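PDB 4CY9: DPSA from Streptomyces coelicolor, which probably binds and oxidises iron, storing it inside a twelve-subunit ferritin-like shell of the Dps family, and is linked to DNA binding. Local coordinates for residues Glu13-Ala16 against Ala17-Ile21; Leu31-Leu34 against His35-Lys39; Ala126-Glu129 against Ala130-Asp134. One frame throughout, in Å; residues are numbered along the deposited sequence. Where two conformers were deposited one is given.

Interaction 1 of 3, residues Glu13-Ala16 against Ala17-Ile21; sequences EREA and AGRLI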
loop_
_atom_site.group_PDB
_atom_site.type_symbol
_atom_site.label_atom_id
_atom_site.label_comp_id
_atom_site.label_asym_id
_atom_site.label_seq_id
_atom_site.Cartn_x
_atom_site.Cartn_y
_atom_site.Cartn_z
ATOM N N GLU A 13 18.150 6.341 -40.176
ATOM C CA GLU A 13 19.528 6.350 -40.753
ATOM C C GLU A 13 20.503 6.882 -39.727
ATOM O O GLU A 13 20.145 7.784 -38.915
ATOM C CB GLU A 13 19.637 7.266 -42.026
ATOM C CG GLU A 13 18.786 6.671 -43.167
ATOM C CD GLU A 13 19.208 5.207 -43.600
ATOM O OE1 GLU A 13 20.424 4.859 -43.630
ATOM O OE2 GLU A 13 18.309 4.353 -43.882
ATOM N N ARG A 14 21.706 6.330 -39.714
ATOM C CA ARG A 14 22.702 6.734 -38.666
ATOM C C ARG A 14 23.045 8.200 -38.676
ATOM O O ARG A 14 23.158 8.855 -37.638
ATOM C CB ARG A 14 23.952 5.835 -38.744
ATOM C CG ARG A 14 23.500 4.427 -38.295
ATOM C CD ARG A 14 24.630 3.372 -38.260
ATOM N NE ARG A 14 25.322 3.381 -39.533
ATOM C CZ ARG A 14 26.541 3.921 -39.796
ATOM N NH1 ARG A 14 27.307 4.522 -38.892
ATOM N NH2 ARG A 14 27.040 3.861 -41.054
ATOM N N GLU A 15 23.248 8.780 -39.879
ATOM C CA GLU A 15 23.611 10.218 -39.878
ATOM C C GLU A 15 22.471 11.103 -39.277
ATOM O O GLU A 15 22.794 12.019 -38.444
ATOM C CB GLU A 15 23.856 10.718 -41.409
ATOM C CG GLU A 15 24.344 12.170 -41.466
ATOM C CD GLU A 15 23.290 13.350 -41.380
ATOM O OE1 GLU A 15 22.039 13.036 -41.698
ATOM O OE2 GLU A 15 23.793 14.588 -41.010
ATOM N N ALA A 16 21.228 10.769 -39.575
ATOM C CA ALA A 16 20.051 11.540 -39.039
ATOM C C ALA A 16 20.036 11.270 -37.492
ATOM O O ALA A 16 19.825 12.225 -36.657
ATOM C CB ALA A 16 18.715 11.109 -39.630
ATOM N N ALA A 17 20.252 9.989 -37.103
ATOM C CA ALA A 17 20.289 9.734 -35.597
ATOM C C ALA A 17 21.404 10.569 -34.953
ATOM O O ALA A 17 21.191 11.063 -33.810
ATOM C CB ALA A 17 20.577 8.227 -35.346
ATOM N N GLY A 18 22.598 10.763 -35.560
ATOM C CA GLY A 18 23.635 11.572 -34.927
ATOM C C GLY A 18 23.120 12.995 -34.692
ATOM O O GLY A 18 23.469 13.617 -33.682
ATOM N N ARG A 19 22.403 13.575 -35.683
ATOM C CA ARG A 19 21.980 14.941 -35.406
ATOM C C ARG A 19 20.861 14.924 -34.302
ATOM O O ARG A 19 20.904 15.832 -33.491
ATOM C CB ARG A 19 21.433 15.649 -36.646
ATOM C CG ARG A 19 22.561 15.913 -37.645
ATOM C CD ARG A 19 21.909 16.468 -38.953
ATOM N NE ARG A 19 21.233 15.510 -39.831
ATOM C CZ ARG A 19 19.892 15.390 -40.080
ATOM N NH1 ARG A 19 18.919 16.138 -39.452
ATOM N NH2 ARG A 19 19.509 14.446 -40.975
ATOM N N LEU A 20 20.050 13.907 -34.265
ATOM C CA LEU A 20 18.997 13.831 -33.115
ATOM C C LEU A 20 19.749 13.646 -31.774
ATOM O O LEU A 20 19.312 14.256 -30.788
ATOM C CB LEU A 20 18.030 12.644 -33.453
ATOM C CG LEU A 20 16.867 12.608 -32.417
ATOM C CD1 LEU A 20 16.113 13.970 -32.282
ATOM C CD2 LEU A 20 15.904 11.539 -32.948
ATOM N N ILE A 21 20.789 12.808 -31.753
ATOM C CA ILE A 21 21.597 12.661 -30.511
ATOM C C ILE A 21 22.104 14.038 -30.070
ATOM O O ILE A 21 22.124 14.389 -28.901
ATOM C CB ILE A 21 22.746 11.647 -30.752
ATOM C CG1 ILE A 21 22.162 10.217 -30.838
ATOM C CG2 ILE A 21 23.850 11.801 -29.605
ATOM C CD1 ILE A 21 23.141 9.248 -31.541
#

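Interaction 2 of 3, residues Leu31-Leu34 against His35-Lys39; sequences LNDL and HLTLK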
loop_
_atom_site.group_PDB
_atom_site.type_symbol
_atom_site.label_atom_id
_atom_site.label_comp_id
_atom_site.label_asym_id
_atom_site.label_seq_id
_atom_site.Cartn_x
_atom_site.Cartn_y
_atom_site.Cartn_z
ATOM N N LEU A 31 17.860 19.802 -18.875
ATOM C CA LEU A 31 17.008 19.184 -17.842
ATOM C C LEU A 31 17.870 18.935 -16.589
ATOM O O LEU A 31 17.351 19.136 -15.477
ATOM C CB LEU A 31 16.469 17.832 -18.376
ATOM C CG LEU A 31 15.383 18.106 -19.471
ATOM C CD1 LEU A 31 15.145 16.673 -20.113
ATOM C CD2 LEU A 31 14.029 18.591 -18.844
ATOM N N ASN A 32 19.165 18.567 -16.741
ATOM C CA ASN A 32 19.961 18.345 -15.522
ATOM C C ASN A 32 20.224 19.644 -14.841
ATOM O O ASN A 32 20.117 19.735 -13.604
ATOM C CB ASN A 32 21.279 17.708 -15.936
ATOM C CG ASN A 32 21.121 16.187 -16.208
ATOM O OD1 ASN A 32 20.176 15.533 -15.745
ATOM N ND2 ASN A 32 22.130 15.602 -16.968
ATOM N N ASP A 33 20.515 20.706 -15.626
ATOM C CA ASP A 33 20.727 22.010 -14.946
ATOM C C ASP A 33 19.391 22.457 -14.283
ATOM O O ASP A 33 19.404 22.959 -13.145
ATOM C CB ASP A 33 21.121 23.006 -16.055
ATOM C CG ASP A 33 21.741 24.328 -15.516
ATOM O OD1 ASP A 33 21.508 24.735 -14.341
ATOM O OD2 ASP A 33 22.529 24.879 -16.334
ATOM N N LEU A 34 18.232 22.151 -14.894
ATOM C CA LEU A 34 16.999 22.588 -14.288
ATOM C C LEU A 34 16.732 21.826 -12.955
ATOM O O LEU A 34 16.356 22.495 -11.985
ATOM C CB LEU A 34 15.808 22.213 -15.253
ATOM C CG LEU A 34 14.422 22.582 -14.665
ATOM C CD1 LEU A 34 14.280 24.115 -14.378
ATOM C CD2 LEU A 34 13.369 22.298 -15.830
ATOM N N HIS A 35 16.898 20.492 -12.911
ATOM C CA HIS A 35 16.602 19.925 -11.567
ATOM C C HIS A 35 17.646 20.291 -10.472
ATOM O O HIS A 35 17.282 20.452 -9.321
ATOM C CB HIS A 35 16.359 18.397 -11.577
ATOM C CG HIS A 35 17.541 17.528 -11.963
ATOM N ND1 HIS A 35 18.488 17.131 -11.038
ATOM C CD2 HIS A 35 17.751 16.760 -13.115
ATOM C CE1 HIS A 35 19.384 16.231 -11.647
ATOM N NE2 HIS A 35 18.940 16.019 -12.909
ATOM N N LEU A 36 18.907 20.522 -10.867
ATOM C CA LEU A 36 19.893 21.061 -9.870
ATOM C C LEU A 36 19.399 22.443 -9.443
ATOM O O LEU A 36 19.457 22.777 -8.229
ATOM C CB LEU A 36 21.300 21.281 -10.575
ATOM C CG LEU A 36 21.882 19.898 -10.901
ATOM C CD1 LEU A 36 23.161 20.144 -11.791
ATOM C CD2 LEU A 36 22.419 19.136 -9.636
ATOM N N THR A 37 18.929 23.252 -10.369
ATOM C CA THR A 37 18.541 24.615 -10.049
ATOM C C THR A 37 17.230 24.595 -9.233
ATOM O O THR A 37 17.074 25.416 -8.299
ATOM C CB THR A 37 18.300 25.420 -11.360
ATOM O OG1 THR A 37 19.605 25.521 -12.010
ATOM C CG2 THR A 37 17.739 26.838 -11.100
ATOM N N LEU A 38 16.307 23.674 -9.529
ATOM C CA LEU A 38 15.066 23.628 -8.679
ATOM C C LEU A 38 15.454 23.241 -7.237
ATOM O O LEU A 38 14.840 23.806 -6.323
ATOM C CB LEU A 38 14.132 22.502 -9.231
ATOM C CG LEU A 38 13.467 22.986 -10.590
ATOM C CD1 LEU A 38 12.832 21.693 -11.203
ATOM C CD2 LEU A 38 12.336 23.999 -10.294
ATOM N N LYS A 39 16.402 22.316 -7.047
ATOM C CA LYS A 39 16.753 21.980 -5.658
ATOM C C LYS A 39 17.413 23.194 -5.032
ATOM O O LYS A 39 17.168 23.493 -3.857
ATOM C CB LYS A 39 17.730 20.819 -5.593
ATOM C CG LYS A 39 17.046 19.384 -5.655
ATOM C CD LYS A 39 16.208 19.323 -4.303
ATOM C CE LYS A 39 15.802 17.934 -3.956
ATOM N NZ LYS A 39 15.041 18.023 -2.644
HETATM O O HOH W 1 19.378 13.436 -14.319
#

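Interaction 3 of 3, residues Ala126-Glu129 against Ala130-Asp134; sequences AVEE and AGKID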
loop_
_atom_site.group_PDB
_atom_site.type_symbol
_atom_site.label_atom_id
_atom_site.label_comp_id
_atom_site.label_asym_id
_atom_site.label_seq_id
_atom_site.Cartn_x
_atom_site.Cartn_y
_atom_site.Cartn_z
ATOM N N ALA A 126 13.572 21.598 -30.095
ATOM C CA ALA A 126 13.959 20.190 -30.209
ATOM C C ALA A 126 12.783 19.345 -30.724
ATOM O O ALA A 126 13.032 18.352 -31.477
ATOM C CB ALA A 126 14.451 19.630 -28.769
ATOM N N VAL A 127 11.513 19.621 -30.329
ATOM C CA VAL A 127 10.335 18.878 -30.865
ATOM C C VAL A 127 10.311 19.023 -32.404
ATOM O O VAL A 127 10.082 18.037 -33.152
ATOM C CB VAL A 127 9.043 19.465 -30.306
ATOM C CG1 VAL A 127 7.821 18.984 -31.069
ATOM C CG2 VAL A 127 8.965 19.014 -28.767
ATOM N N GLU A 128 10.545 20.264 -32.828
ATOM C CA GLU A 128 10.416 20.492 -34.295
ATOM C C GLU A 128 11.551 19.733 -35.022
ATOM O O GLU A 128 11.279 19.043 -36.023
ATOM C CB GLU A 128 10.572 22.053 -34.488
ATOM C CG GLU A 128 11.148 22.391 -35.872
ATOM C CD GLU A 128 10.039 22.688 -36.820
ATOM O OE1 GLU A 128 8.877 22.339 -36.443
ATOM O OE2 GLU A 128 10.304 23.264 -37.935
ATOM N N GLU A 129 12.777 19.730 -34.497
ATOM C CA GLU A 129 13.864 18.914 -35.130
ATOM C C GLU A 129 13.592 17.444 -35.034
ATOM O O GLU A 129 13.863 16.671 -36.000
ATOM C CB GLU A 129 15.257 19.180 -34.478
ATOM C CG GLU A 129 15.698 20.622 -34.619
ATOM C CD GLU A 129 15.628 21.075 -36.117
ATOM O OE1 GLU A 129 15.961 20.234 -37.045
ATOM O OE2 GLU A 129 15.158 22.237 -36.382
ATOM N N ALA A 130 13.166 16.939 -33.860
ATOM C CA ALA A 130 12.879 15.537 -33.782
ATOM C C ALA A 130 11.730 15.084 -34.679
ATOM O O ALA A 130 11.746 13.964 -35.145
ATOM C CB ALA A 130 12.463 15.197 -32.269
ATOM N N GLY A 131 10.729 15.936 -34.910
ATOM C CA GLY A 131 9.590 15.532 -35.716
ATOM C C GLY A 131 10.071 15.249 -37.150
ATOM O O GLY A 131 9.447 14.366 -37.796
ATOM N N LYS A 132 11.172 15.855 -37.568
ATOM C CA LYS A 132 11.674 15.567 -38.986
ATOM C C LYS A 132 12.466 14.264 -39.044
ATOM O O LYS A 132 12.761 13.754 -40.117
ATOM C CB LYS A 132 12.623 16.680 -39.381
ATOM C CG LYS A 132 11.745 17.924 -39.583
ATOM C CD LYS A 132 12.754 19.014 -39.673
ATOM C CE LYS A 132 11.750 20.160 -39.909
ATOM N NZ LYS A 132 12.628 21.252 -40.354
ATOM N N ILE A 133 12.908 13.739 -37.887
ATOM C CA ILE A 133 13.792 12.572 -37.871
ATOM C C ILE A 133 13.080 11.315 -37.354
ATOM O O ILE A 133 13.229 10.206 -37.936
ATOM C CB ILE A 133 15.043 12.867 -36.966
ATOM C CG1 ILE A 133 15.917 13.995 -37.634
ATOM C CG2 ILE A 133 15.966 11.614 -36.804
ATOM C CD1 ILE A 133 16.987 14.613 -36.742
ATOM N N ASP A 134 12.317 11.427 -36.265
ATOM C CA ASP A 134 11.757 10.214 -35.638
ATOM C C ASP A 134 10.534 10.615 -34.783
ATOM O O ASP A 134 10.725 11.234 -33.705
ATOM C CB ASP A 134 12.855 9.729 -34.665
ATOM C CG ASP A 134 12.311 8.625 -33.766
ATOM O OD1 ASP A 134 11.408 7.885 -34.188
ATOM O OD2 ASP A 134 12.851 8.479 -32.680
#

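Interaction 1 of 3, residues Glu13-Ala16 against Ala17-Ile21
Backbone N-H groups of A17, G18, R19 and L20 reach back four residues to the carbonyls of E13, R14, E15 and A16, the regular pattern of an alpha helix; A17 N to E13 O measures 2.9 Å and L20 N to A16 O the same. E13 sits at the N-cap, so its carbonyl is accepting right at the start of helix 14-44. The side-chain contact is carried by E15 and R19, one turn apart. E15 CG stands opposite the backbone N (chi1 -175°) and the chain then bends at chi2, which swings the carboxylate forward to R19. The guanidinium offers its NE and NH2 side, with the two planes 30° apart. R19 NH2 gives E15 OE1 the straighter bond, 3.0 Å; NH2 arrives on the syn side of OE1, and that oxygen lies almost in the guanidinium plane. NE is shared more loosely: it makes weak bonds to E15 OE2 at 3.0 Å and to E15 OE1 at 3.2 Å. A16 CA lies over one guanidinium face, and A16 CB is 3.7 Å from R19 NH2. R19 was modelled in two conformers, so this grip is probably not permanent. R14 turns the other way, its NH1 bonded to the carbonyl of P5. A Glu-to-Arg salt bridge spaced i to i+4, on the exposed side of the first turns, is a familiar feature of helices such as this first long one of the ferritin-like four-helix bundle.

Interaction 2 of 3, residues Leu31-Leu34 against His35-Lys39
The side chains of N32 and H35 run alongside each other in one direction, with the amide turned 83° from the imidazole, close to perpendicular. H35 takes the uncommon first torsion that puts CG between the backbone N and the carbonyl carbon (chi1 65°), folding the ring back along the helix over the preceding turn. There N32 O lies 3.7 Å above the ring plane, over its centre, while still accepting the backbone N-H of L36. The ring's NE2 donates to N32 OD1 over 3.1 Å; the bond is bent, 140° at the hydrogen, and tilted from both the amide and the ring planes. A water bridges the pair, donating to N32 OD1 at 2.7 Å and lying 3.0 Å from H35 NE2. Were H35 replaced by alanine, N32 OD1 would probably lose the ring donor and the water its hold on the imidazole, leaving the amide freer to turn. Elsewhere on the helix, T37 OG1 bonds to D33 O at 2.8 Å, coming from above the carbonyl plane, and T37 N grips the same oxygen. The D33 carboxylate is engaged elsewhere, by R93 and W95. L34 CG and L38 CD1 meet 3.9 Å apart, on the side turned to helices 105-133 and 135-158. N32 also packs on W43 of a second subunit. N32 OD1 and H35 NE2 are thus served by each other and the water, and T37 OG1 by D33 O, while K39 pairs farther off with D58 and, across the kind of dimer interface where Dps proteins place their ferroxidase sites, with D69 of the second subunit.

Interaction 3 of 3, residues Ala126-Glu129 against Ala130-Asp134
The carboxylate of E128 meets K132 from the side of one face: NZ stands well out of the carboxylate plane, 3.9 Å from OE2, so this is a long salt bridge, without a hydrogen bond. E128 gets there by bending at chi2, whereas K132 stays extended beyond CG and runs past E128 O, its CG 3.8 Å from that oxygen. The carboxylate of E129 is farther off, with OE1 4.8 Å from K132 NZ, opposite in charge and near enough that it may add a little attraction. The flat peptide groups change pattern in the same turn. A130 N bonds to A126 O at 2.8 Å in normal i to i+4 fashion, but G131 N, bonded to V127 O, also leans weakly on E128 O. K132 N then turns to E129 O, 3.2 Å away and 66° above that carbonyl's plane, a spacing of only three residues. A130 O next takes both I133 N and D134 N. Exposed E128 and K132 face solvent, so their pairing is likely to be loose. The other sides of this turn are covered: A126, A130 and I133 pack on helix 14-44, while V127, A126 and A130 also meet L141 of helix 135-158. D134 is the N-cap of that last helix; its OD2 is held by T137 and by R74 of helix 50-77, and its OD1 pairs with R124 of a third subunit, so the link between two bundle helices is tied to a neighbouring chain as well.

Interactions 1 and 2 lie on the same helix, 14-44, with centres 27 Å apart, yet differ sharply: the first is a largely exposed ionic pair at the helix start, the second a buried mix of imidazole, amide, hydroxyl and leucine contacts beside a second subunit. Interaction 3, on helix 105-133, resembles interaction 1 in having an acid and a base four residues apart at the surface, though its pair is longer and lacks hydrogen bonds. These two partly buried contacts touch each other: I133 CD1 packs against R19 NH1 and A16 O, and L20 meets A130 and I133. Together they join two helices at one end of the bundle, while the centre of interaction 2 is about 8 Å from the centre of the chain.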